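Local coordinates for xylulose kinase (Bifidobacterium adolescentis ATCC 15703, PDB 3I8B), which probably phosphorylates D-xylulose at the expense of ATP, giving D-xylulose 5-phosphate and ADP, as a member of the FGGY kinase family, at residues A355-P360 against T395-A400. Sequence-based numbering, arbitrary orientation.
Sequences AFASKP and TRENLA
A400 lays its methyl against the backbone of A355, with CB of A400 3.6 Å from the N of A355 and 3.9 Å from the CA of A355. The methyl of A355 answers from its own helix, its CB lying 3.8 Å from C of A400; CB of A355 and CB of A400 are 4.1 Å apart. With a small residue at both positions the helices come close, the CA atoms of A355 and A400 standing only 4.7 Å from one another. L351 and L354 also touch A400, and V404 touches A355, so the alanine pair sits among larger apolar side chains.

Toward the surface the contact passes to A357, whose CB meets CG of E397 at 3.7 Å. It is the methylene that touches: the chain of E397 bends at chi2 (94°), and the carboxylate leads away from the other helix. Beyond the last turn of helix 348-357, S358 sets its CB 3.8 Å from the carbonyl O of E397. Its hydroxyl, anti to the backbone N (chi1 -171°), reaches the end of the N398 side chain; N363 also touches both side chains.

The contact joins the C-terminal end of helix 348-357 to the first turns of helix 396-420, which starts after its N-cap residue T395, in the C-terminal FGGY region and away from the magnesium site and the predicted substrate-binding and catalytic residues. With methyls and backbone where the helices meet, the close approach rests on van der Waals packing, and the bond from R401 NH1 to the carbonyl O of A355 adds a directional tie.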
loop_
_atom_site.group_PDB
_atom_site.type_symbol
_atom_site.label_atom_id
_atom_site.label_comp_id
_atom_site.label_asym_id
_atom_site.label_seq_id
_atom_site.Cartn_x
_atom_site.Cartn_y
_atom_site.Cartn_z
ATOM N N ALA A 355 -17.649 26.935 -6.504
ATOM C CA ALA A 355 -17.006 26.846 -5.199
ATOM C C ALA A 355 -16.174 28.091 -4.886
ATOM O O ALA A 355 -16.179 28.586 -3.754
ATOM C CB ALA A 355 -16.151 25.598 -5.120
ATOM N N PHE A 356 -15.452 28.592 -5.888
ATOM C CA PHE A 356 -14.639 29.786 -5.701
ATOM C C PHE A 356 -15.498 31.040 -5.554
ATOM O O PHE A 356 -15.038 32.051 -5.029
ATOM C CB PHE A 356 -13.650 29.972 -6.856
ATOM C CG PHE A 356 -12.600 28.899 -6.939
ATOM C CD1 PHE A 356 -11.851 28.553 -5.823
ATOM C CD2 PHE A 356 -12.343 28.253 -8.143
ATOM C CE1 PHE A 356 -10.874 27.569 -5.898
ATOM C CE2 PHE A 356 -11.363 27.270 -8.227
ATOM C CZ PHE A 356 -10.631 26.927 -7.100
ATOM N N ALA A 357 -16.736 30.982 -6.031
ATOM C CA ALA A 357 -17.660 32.097 -5.838
ATOM C C ALA A 357 -18.087 32.223 -4.367
ATOM O O ALA A 357 -18.563 33.275 -3.932
ATOM C CB ALA A 357 -18.869 31.933 -6.722
ATOM N N SER A 358 -17.915 31.135 -3.619
ATOM C CA SER A 358 -18.263 31.080 -2.200
ATOM C C SER A 358 -17.166 31.684 -1.321
ATOM O O SER A 358 -16.387 32.527 -1.771
ATOM C CB SER A 358 -18.514 29.623 -1.787
ATOM O OG SER A 358 -19.053 29.527 -0.476
ATOM N N LYS A 359 -17.113 31.236 -0.067
ATOM C CA LYS A 359 -16.109 31.677 0.896
ATOM C C LYS A 359 -15.612 30.491 1.729
ATOM O O LYS A 359 -16.300 29.470 1.835
ATOM C CB LYS A 359 -16.706 32.731 1.829
ATOM C CG LYS A 359 -17.192 33.979 1.136
ATOM C CD LYS A 359 -18.012 34.832 2.091
ATOM C CE LYS A 359 -17.291 35.036 3.421
ATOM N NZ LYS A 359 -16.135 35.974 3.308
ATOM N N PRO A 360 -14.418 30.621 2.332
ATOM C CA PRO A 360 -13.905 29.541 3.181
ATOM C C PRO A 360 -14.892 29.217 4.298
ATOM O O PRO A 360 -15.213 30.086 5.112
ATOM C CB PRO A 360 -12.628 30.141 3.771
ATOM C CG PRO A 360 -12.185 31.151 2.767
ATOM C CD PRO A 360 -13.458 31.736 2.213
ATOM N N THR A 395 -27.325 27.317 -1.258
ATOM C CA THR A 395 -27.193 27.750 -2.644
ATOM C C THR A 395 -26.159 26.880 -3.340
ATOM O O THR A 395 -25.378 26.199 -2.676
ATOM C CB THR A 395 -26.733 29.214 -2.704
ATOM O OG1 THR A 395 -25.465 29.343 -2.044
ATOM C CG2 THR A 395 -27.751 30.120 -2.017
ATOM N N ARG A 396 -26.144 26.892 -4.668
ATOM C CA ARG A 396 -25.208 26.048 -5.406
ATOM C C ARG A 396 -23.751 26.401 -5.111
ATOM O O ARG A 396 -22.893 25.514 -5.020
ATOM C CB ARG A 396 -25.475 26.128 -6.908
ATOM C CG ARG A 396 -26.713 25.369 -7.333
ATOM C CD ARG A 396 -27.252 25.875 -8.657
ATOM N NE ARG A 396 -26.926 24.994 -9.776
ATOM C CZ ARG A 396 -26.222 25.364 -10.840
ATOM N NH1 ARG A 396 -25.989 24.490 -11.812
ATOM N NH2 ARG A 396 -25.759 26.607 -10.937
ATOM N N GLU A 397 -23.472 27.693 -4.967
ATOM C CA GLU A 397 -22.113 28.136 -4.694
ATOM C C GLU A 397 -21.590 27.526 -3.395
ATOM O O GLU A 397 -20.533 26.889 -3.376
ATOM C CB GLU A 397 -22.037 29.664 -4.635
ATOM C CG GLU A 397 -22.078 30.344 -6.000
ATOM C CD GLU A 397 -23.483 30.764 -6.435
ATOM O OE1 GLU A 397 -24.483 30.392 -5.763
ATOM O OE2 GLU A 397 -23.569 31.487 -7.458
ATOM N N ASN A 398 -22.345 27.718 -2.315
ATOM C CA ASN A 398 -21.945 27.215 -1.012
ATOM C C ASN A 398 -21.905 25.685 -0.964
ATOM O O ASN A 398 -21.012 25.109 -0.348
ATOM C CB ASN A 398 -22.871 27.756 0.074
ATOM C CG ASN A 398 -22.702 29.242 0.297
ATOM O OD1 ASN A 398 -23.608 29.912 0.805
ATOM N ND2 ASN A 398 -21.544 29.769 -0.075
ATOM N N LEU A 399 -22.871 25.028 -1.600
ATOM C CA LEU A 399 -22.847 23.572 -1.680
ATOM C C LEU A 399 -21.604 23.107 -2.434
ATOM O O LEU A 399 -20.896 22.200 -1.985
ATOM C CB LEU A 399 -24.099 23.020 -2.362
ATOM C CG LEU A 399 -25.415 22.983 -1.562
ATOM C CD1 LEU A 399 -26.548 22.572 -2.458
ATOM C CD2 LEU A 399 -25.349 22.048 -0.359
ATOM N N ALA A 400 -21.363 23.714 -3.592
ATOM C CA ALA A 400 -20.177 23.414 -4.386
ATOM C C ALA A 400 -18.935 23.489 -3.505
ATOM O O ALA A 400 -18.134 22.561 -3.455
ATOM C CB ALA A 400 -20.058 24.386 -5.549
#